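Local coordinates for protein-L-isoaspartate O-methyltransferase beta-aspartate methyltransferase (Plasmodium falciparum, PDB 2PBF) that probably repairs damaged proteins by transferring a methyl group from S-adenosylmethionine to the carboxyl group of isoaspartyl residues, at residues L162-P176 with D181-E194. Numbering follows the deposited sequence.
With SAH (S-adenosyl-L-homocysteine), chain C.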
loop_
_atom_site.group_PDB
_atom_site.type_symbol
_atom_site.label_atom_id
_atom_site.label_comp_id
_atom_site.label_asym_id
_atom_site.label_seq_id
_atom_site.Cartn_x
_atom_site.Cartn_y
_atom_site.Cartn_z
ATOM N N LEU A 162 10.572 -11.926 5.446
ATOM C CA LEU A 162 10.592 -10.668 6.157
ATOM C C LEU A 162 10.519 -9.501 5.171
ATOM O O LEU A 162 10.975 -9.618 4.020
ATOM C CB LEU A 162 11.860 -10.568 7.004
ATOM C CG LEU A 162 12.024 -11.634 8.091
ATOM C CD1 LEU A 162 13.440 -11.616 8.656
ATOM C CD2 LEU A 162 11.025 -11.387 9.183
ATOM N N PHE A 163 9.939 -8.388 5.629
ATOM C CA PHE A 163 9.650 -7.263 4.750
ATOM C C PHE A 163 10.204 -5.947 5.264
ATOM O O PHE A 163 10.030 -5.581 6.415
ATOM C CB PHE A 163 8.139 -7.157 4.481
ATOM C CG PHE A 163 7.614 -8.271 3.627
ATOM C CD1 PHE A 163 7.599 -8.156 2.231
ATOM C CD2 PHE A 163 7.171 -9.453 4.202
ATOM C CE1 PHE A 163 7.132 -9.197 1.444
ATOM C CE2 PHE A 163 6.699 -10.505 3.428
ATOM C CZ PHE A 163 6.676 -10.383 2.041
ATOM N N ASP A 164 10.875 -5.235 4.383
ATOM C CA ASP A 164 11.438 -3.947 4.721
ATOM C C ASP A 164 10.346 -2.878 4.823
ATOM O O ASP A 164 10.508 -1.883 5.538
ATOM C CB ASP A 164 12.485 -3.579 3.690
ATOM C CG ASP A 164 13.502 -4.697 3.488
ATOM O OD1 ASP A 164 14.354 -4.892 4.395
ATOM O OD2 ASP A 164 13.440 -5.393 2.443
ATOM N N ALA A 165 9.234 -3.100 4.129
ATOM C CA ALA A 165 8.114 -2.156 4.125
ATOM C C ALA A 165 6.795 -2.895 4.142
ATOM O O ALA A 165 6.559 -3.788 3.307
ATOM C CB ALA A 165 8.194 -1.247 2.927
ATOM N N ILE A 166 5.950 -2.548 5.120
ATOM C CA ILE A 166 4.610 -3.116 5.222
ATOM C C ILE A 166 3.583 -2.001 5.242
ATOM O O ILE A 166 3.585 -1.158 6.121
ATOM C CB ILE A 166 4.411 -4.036 6.482
ATOM C CG1 ILE A 166 5.568 -5.051 6.597
ATOM C CG2 ILE A 166 3.002 -4.705 6.425
ATOM C CD1 ILE A 166 5.403 -6.123 7.683
ATOM N N HIS A 167 2.713 -1.989 4.258
ATOM C CA HIS A 167 1.673 -0.998 4.233
ATOM C C HIS A 167 0.368 -1.714 4.456
ATOM O O HIS A 167 0.098 -2.753 3.862
ATOM C CB HIS A 167 1.662 -0.244 2.917
ATOM C CG HIS A 167 0.493 0.668 2.782
ATOM N ND1 HIS A 167 -0.673 0.289 2.155
ATOM C CD2 HIS A 167 0.285 1.923 3.243
ATOM C CE1 HIS A 167 -1.546 1.274 2.225
ATOM N NE2 HIS A 167 -0.984 2.280 2.870
ATOM N N VAL A 168 -0.443 -1.170 5.348
ATOM C CA VAL A 168 -1.719 -1.773 5.593
ATOM C C VAL A 168 -2.763 -0.697 5.307
ATOM O O VAL A 168 -2.773 0.335 5.959
ATOM C CB VAL A 168 -1.812 -2.280 7.046
ATOM C CG1 VAL A 168 -2.999 -3.164 7.205
ATOM C CG2 VAL A 168 -0.508 -3.016 7.461
ATOM N N GLY A 169 -3.642 -0.967 4.340
ATOM C CA GLY A 169 -4.567 0.053 3.849
ATOM C C GLY A 169 -5.968 -0.059 4.448
ATOM O O GLY A 169 -6.921 0.443 3.866
ATOM N N ALA A 170 -6.061 -0.703 5.619
ATOM C CA ALA A 170 -7.302 -0.917 6.318
ATOM C C ALA A 170 -7.005 -0.893 7.807
ATOM O O ALA A 170 -5.904 -1.249 8.242
ATOM C CB ALA A 170 -7.967 -2.238 5.892
ATOM N N SER A 171 -7.986 -0.418 8.576
ATOM C CA SER A 171 -7.839 -0.194 9.996
ATOM C C SER A 171 -8.054 -1.461 10.822
ATOM O O SER A 171 -8.979 -2.236 10.579
ATOM C CB SER A 171 -8.842 0.855 10.439
ATOM O OG SER A 171 -8.716 1.070 11.811
ATOM N N ALA A 172 -7.191 -1.637 11.815
ATOM C CA ALA A 172 -7.186 -2.828 12.632
ATOM C C ALA A 172 -7.689 -2.490 14.028
ATOM O O ALA A 172 -7.314 -1.453 14.596
ATOM C CB ALA A 172 -5.778 -3.385 12.720
ATOM N N SER A 173 -8.518 -3.378 14.581
ATOM C CA SER A 173 -8.968 -3.271 15.983
ATOM C C SER A 173 -7.780 -3.229 16.946
ATOM O O SER A 173 -7.838 -2.579 17.994
ATOM C CB SER A 173 -9.935 -4.410 16.333
ATOM O OG SER A 173 -9.342 -5.688 16.177
ATOM N N GLU A 174 -6.709 -3.935 16.580
ATOM C CA GLU A 174 -5.424 -3.897 17.298
ATOM C C GLU A 174 -4.294 -4.370 16.375
ATOM O O GLU A 174 -4.564 -4.995 15.347
ATOM C CB GLU A 174 -5.469 -4.714 18.609
ATOM C CG GLU A 174 -5.487 -6.239 18.445
ATOM C CD GLU A 174 -6.872 -6.802 18.163
ATOM O OE1 GLU A 174 -7.818 -6.517 18.939
ATOM O OE2 GLU A 174 -7.016 -7.547 17.166
ATOM N N LEU A 175 -3.048 -4.064 16.756
ATOM C CA LEU A 175 -1.837 -4.346 15.971
ATOM C C LEU A 175 -1.641 -5.832 15.737
ATOM O O LEU A 175 -1.268 -6.547 16.666
ATOM C CB LEU A 175 -0.601 -3.810 16.705
ATOM C CG LEU A 175 0.704 -3.455 15.972
ATOM C CD1 LEU A 175 1.876 -3.948 16.767
ATOM C CD2 LEU A 175 0.788 -3.980 14.526
ATOM N N PRO A 176 -1.864 -6.310 14.496
ATOM C CA PRO A 176 -1.797 -7.755 14.339
ATOM C C PRO A 176 -0.355 -8.234 14.479
ATOM O O PRO A 176 0.548 -7.675 13.871
ATOM C CB PRO A 176 -2.347 -7.989 12.926
ATOM C CG PRO A 176 -2.999 -6.663 12.526
ATOM C CD PRO A 176 -2.163 -5.643 13.216
ATOM N N ASP A 181 5.635 -9.862 13.084
ATOM C CA ASP A 181 6.566 -10.958 12.772
ATOM C C ASP A 181 7.070 -10.942 11.341
ATOM O O ASP A 181 8.125 -11.487 11.046
ATOM C CB ASP A 181 5.924 -12.313 13.094
ATOM C CG ASP A 181 5.710 -12.507 14.589
ATOM O OD1 ASP A 181 6.319 -11.754 15.387
ATOM O OD2 ASP A 181 4.928 -13.395 14.952
ATOM N N LEU A 182 6.305 -10.321 10.453
ATOM C CA LEU A 182 6.657 -10.258 9.039
ATOM C C LEU A 182 7.673 -9.161 8.811
ATOM O O LEU A 182 8.270 -9.081 7.760
ATOM C CB LEU A 182 5.406 -10.062 8.180
ATOM C CG LEU A 182 4.490 -11.271 7.951
ATOM C CD1 LEU A 182 3.374 -10.896 6.999
ATOM C CD2 LEU A 182 5.227 -12.497 7.417
ATOM N N LEU A 183 7.889 -8.343 9.832
ATOM C CA LEU A 183 8.695 -7.153 9.732
ATOM C C LEU A 183 10.193 -7.442 9.881
ATOM O O LEU A 183 10.617 -8.084 10.844
ATOM C CB LEU A 183 8.207 -6.152 10.786
ATOM C CG LEU A 183 8.651 -4.690 10.758
ATOM C CD1 LEU A 183 8.256 -4.035 9.431
ATOM C CD2 LEU A 183 8.043 -3.953 11.942
ATOM N N ALA A 184 10.988 -6.945 8.931
ATOM C CA ALA A 184 12.446 -7.073 8.975
ATOM C C ALA A 184 13.111 -6.055 9.903
ATOM O O ALA A 184 12.541 -4.999 10.230
ATOM C CB ALA A 184 13.052 -6.965 7.556
ATOM N N GLU A 185 14.331 -6.370 10.319
ATOM C CA GLU A 185 15.134 -5.420 11.061
ATOM C C GLU A 185 15.225 -4.132 10.253
ATOM O O GLU A 185 15.507 -4.169 9.057
ATOM C CB GLU A 185 16.525 -5.997 11.325
ATOM C CG GLU A 185 17.516 -5.011 11.942
ATOM C CD GLU A 185 17.217 -4.687 13.401
ATOM O OE1 GLU A 185 16.400 -5.422 14.032
ATOM O OE2 GLU A 185 17.819 -3.699 13.904
ATOM N N ASN A 186 14.962 -3.002 10.913
ATOM C CA ASN A 186 14.976 -1.678 10.283
ATOM C C ASN A 186 13.797 -1.389 9.360
ATOM O O ASN A 186 13.718 -0.293 8.786
ATOM C CB ASN A 186 16.275 -1.420 9.505
ATOM C CG ASN A 186 17.512 -1.452 10.381
ATOM O OD1 ASN A 186 18.575 -1.918 9.941
ATOM N ND2 ASN A 186 17.390 -0.967 11.615
ATOM N N GLY A 187 12.907 -2.368 9.200
ATOM C CA GLY A 187 11.724 -2.204 8.362
ATOM C C GLY A 187 10.738 -1.258 9.026
ATOM O O GLY A 187 10.762 -1.099 10.280
ATOM N N LYS A 188 9.899 -0.617 8.198
ATOM C CA LYS A 188 8.750 0.181 8.657
ATOM C C LYS A 188 7.391 -0.412 8.278
ATOM O O LYS A 188 7.203 -0.898 7.154
ATOM C CB LYS A 188 8.852 1.624 8.152
ATOM C CG LYS A 188 9.672 2.498 9.077
ATOM C CD LYS A 188 10.297 3.684 8.406
ATOM C CE LYS A 188 11.127 4.434 9.457
ATOM N NZ LYS A 188 11.537 5.778 8.978
ATOM N N LEU A 189 6.452 -0.343 9.223
ATOM C CA LEU A 189 5.060 -0.778 9.050
ATOM C C LEU A 189 4.200 0.447 9.311
ATOM O O LEU A 189 4.340 1.103 10.349
ATOM C CB LEU A 189 4.701 -1.840 10.092
ATOM C CG LEU A 189 3.637 -2.957 10.062
ATOM C CD1 LEU A 189 3.517 -3.518 11.506
ATOM C CD2 LEU A 189 2.255 -2.610 9.525
ATOM N N ILE A 190 3.350 0.758 8.349
ATOM C CA ILE A 190 2.376 1.849 8.410
ATOM C C ILE A 190 0.991 1.222 8.505
ATOM O O ILE A 190 0.586 0.460 7.642
ATOM C CB ILE A 190 2.465 2.735 7.129
ATOM C CG1 ILE A 190 3.786 3.506 7.084
ATOM C CG2 ILE A 190 1.227 3.663 6.970
ATOM C CD1 ILE A 190 3.968 4.495 8.219
ATOM N N ILE A 191 0.267 1.534 9.570
ATOM C CA ILE A 191 -0.994 0.865 9.813
ATOM C C ILE A 191 -1.950 1.724 10.640
ATOM O O ILE A 191 -1.535 2.323 11.620
ATOM C CB ILE A 191 -0.755 -0.525 10.513
ATOM C CG1 ILE A 191 -2.076 -1.196 10.874
ATOM C CG2 ILE A 191 0.208 -0.391 11.727
ATOM C CD1 ILE A 191 -1.918 -2.648 11.345
ATOM N N PRO A 192 -3.234 1.798 10.232
ATOM C CA PRO A 192 -4.203 2.442 11.140
ATOM C C PRO A 192 -4.657 1.462 12.226
ATOM O O PRO A 192 -4.998 0.333 11.916
ATOM C CB PRO A 192 -5.371 2.806 10.214
ATOM C CG PRO A 192 -4.858 2.506 8.770
ATOM C CD PRO A 192 -3.882 1.381 8.973
ATOM N N ILE A 193 -4.651 1.899 13.484
ATOM C CA ILE A 193 -5.182 1.084 14.595
ATOM C C ILE A 193 -6.287 1.862 15.342
ATOM O O ILE A 193 -6.085 3.028 15.694
ATOM C CB ILE A 193 -4.047 0.588 15.538
ATOM C CG1 ILE A 193 -3.005 -0.233 14.738
ATOM C CG2 ILE A 193 -4.611 -0.255 16.724
ATOM C CD1 ILE A 193 -1.624 -0.251 15.319
ATOM N N GLU A 194 -7.457 1.246 15.515
ATOM C CA GLU A 194 -8.530 1.821 16.350
ATOM C C GLU A 194 -8.018 2.061 17.772
ATOM O O GLU A 194 -7.698 1.122 18.522
ATOM C CB GLU A 194 -9.740 0.910 16.473
ATOM C CG GLU A 194 -10.385 0.363 15.227
ATOM C CD GLU A 194 -11.490 -0.665 15.568
ATOM O OE1 GLU A 194 -11.811 -0.850 16.775
ATOM O OE2 GLU A 194 -12.051 -1.280 14.633
HETATM N N SAH C . -4.647 0.520 -0.825
HETATM C CA SAH C . -6.052 0.295 -1.252
HETATM C CB SAH C . -6.956 0.409 -0.051
HETATM C CG SAH C . -8.282 -0.269 -0.370
HETATM S SD SAH C . -9.414 -0.192 1.020
HETATM C C SAH C . -6.508 1.238 -2.370
HETATM O O SAH C . -6.242 2.439 -2.282
HETATM O OXT SAH C . -7.139 0.809 -3.369
HETATM C "C5'" SAH C . -8.663 -1.521 1.991
HETATM C "C4'" SAH C . -8.693 -2.914 1.360
HETATM O "O4'" SAH C . -8.370 -3.825 2.373
HETATM C "C3'" SAH C . -10.019 -3.384 0.779
HETATM O "O3'" SAH C . -9.840 -3.683 -0.596
HETATM C "C2'" SAH C . -10.383 -4.616 1.594
HETATM O "O2'" SAH C . -11.003 -5.613 0.814
HETATM C "C1'" SAH C . -9.022 -5.054 2.096
HETATM N N9 SAH C . -9.017 -5.838 3.350
HETATM C C8 SAH C . -9.826 -5.641 4.431
HETATM N N7 SAH C . -9.470 -6.528 5.389
HETATM C C5 SAH C . -8.465 -7.308 4.932
HETATM C C6 SAH C . -7.760 -8.381 5.490
HETATM N N6 SAH C . -8.011 -8.847 6.707
HETATM N N1 SAH C . -6.747 -8.964 4.773
HETATM C C2 SAH C . -6.456 -8.512 3.499
HETATM N N3 SAH C . -7.174 -7.470 2.970
HETATM C C4 SAH C . -8.165 -6.870 3.663
HETATM O O HOH W 1 14.752 -2.916 6.471
#
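The Phe-163 ring meets Leu-182 at its edge, where the carbonyl O of Leu-182 lies near the ring plane, 3.7 Å from CD2; the same O accepts the Phe-163 N-H in a bent bond (135°), so its place at the ring edge accompanies that backbone link. Arg-83 adds a cation-pi contact. The His-167 ring has the amino nitrogen of S-adenosyl-L-homocysteine at its edge and Ile-190 CG2 coming in obliquely, while Asp-86 bonds its ND1. Pro-192 brings CD to 3.4 Å from both Val-168 O and Ala-170 O, and its CB beside Ser-171. Between these groups, strands 165-168 and 187-194 run parallel, their axes 5° apart. Ile-166 N bonds Lys-188 O at 2.9 Å, in the carbonyl plane, and Ile-166 O takes the N-H of Ile-190 in an almost straight bond. On the face carrying Ile-166 and Leu-189, Leu-189 has CG roughly anti to the backbone N (chi1 -155°), bringing its isobutyl end over to strand 165-168. There Leu-189 CD2 meets Ile-166 CG2. Leu-189 CD2 also presses tightly on Val-168 CG2, at 3.5 Å. Ile-191 extends CD1 tip to tip with Pro-176 CD, also 3.5 Å away, and Leu-179 of helix 177-182 closes over Val-168, Leu-189 and Ile-191. After the loop the register shifts by two residues: Ala-172 N bonds Pro-192 O, and Ala-172 O receives Glu-194 N. At the other end, a water donates to both Asp-164 OD1 and Glu-185 O. The whole is a right-handed beta-alpha-beta crossover of the Rossmann-like methyltransferase sheet, and Gly-169 and Ala-170, following the first strand, line the ligand pocket. Paired backbone amides and carbonyls thus hold the strands together beneath an apolar layer, whereas Ala-170 O, buried against Pro-192, which has no N-H to offer, remains without a hydrogen-bond partner.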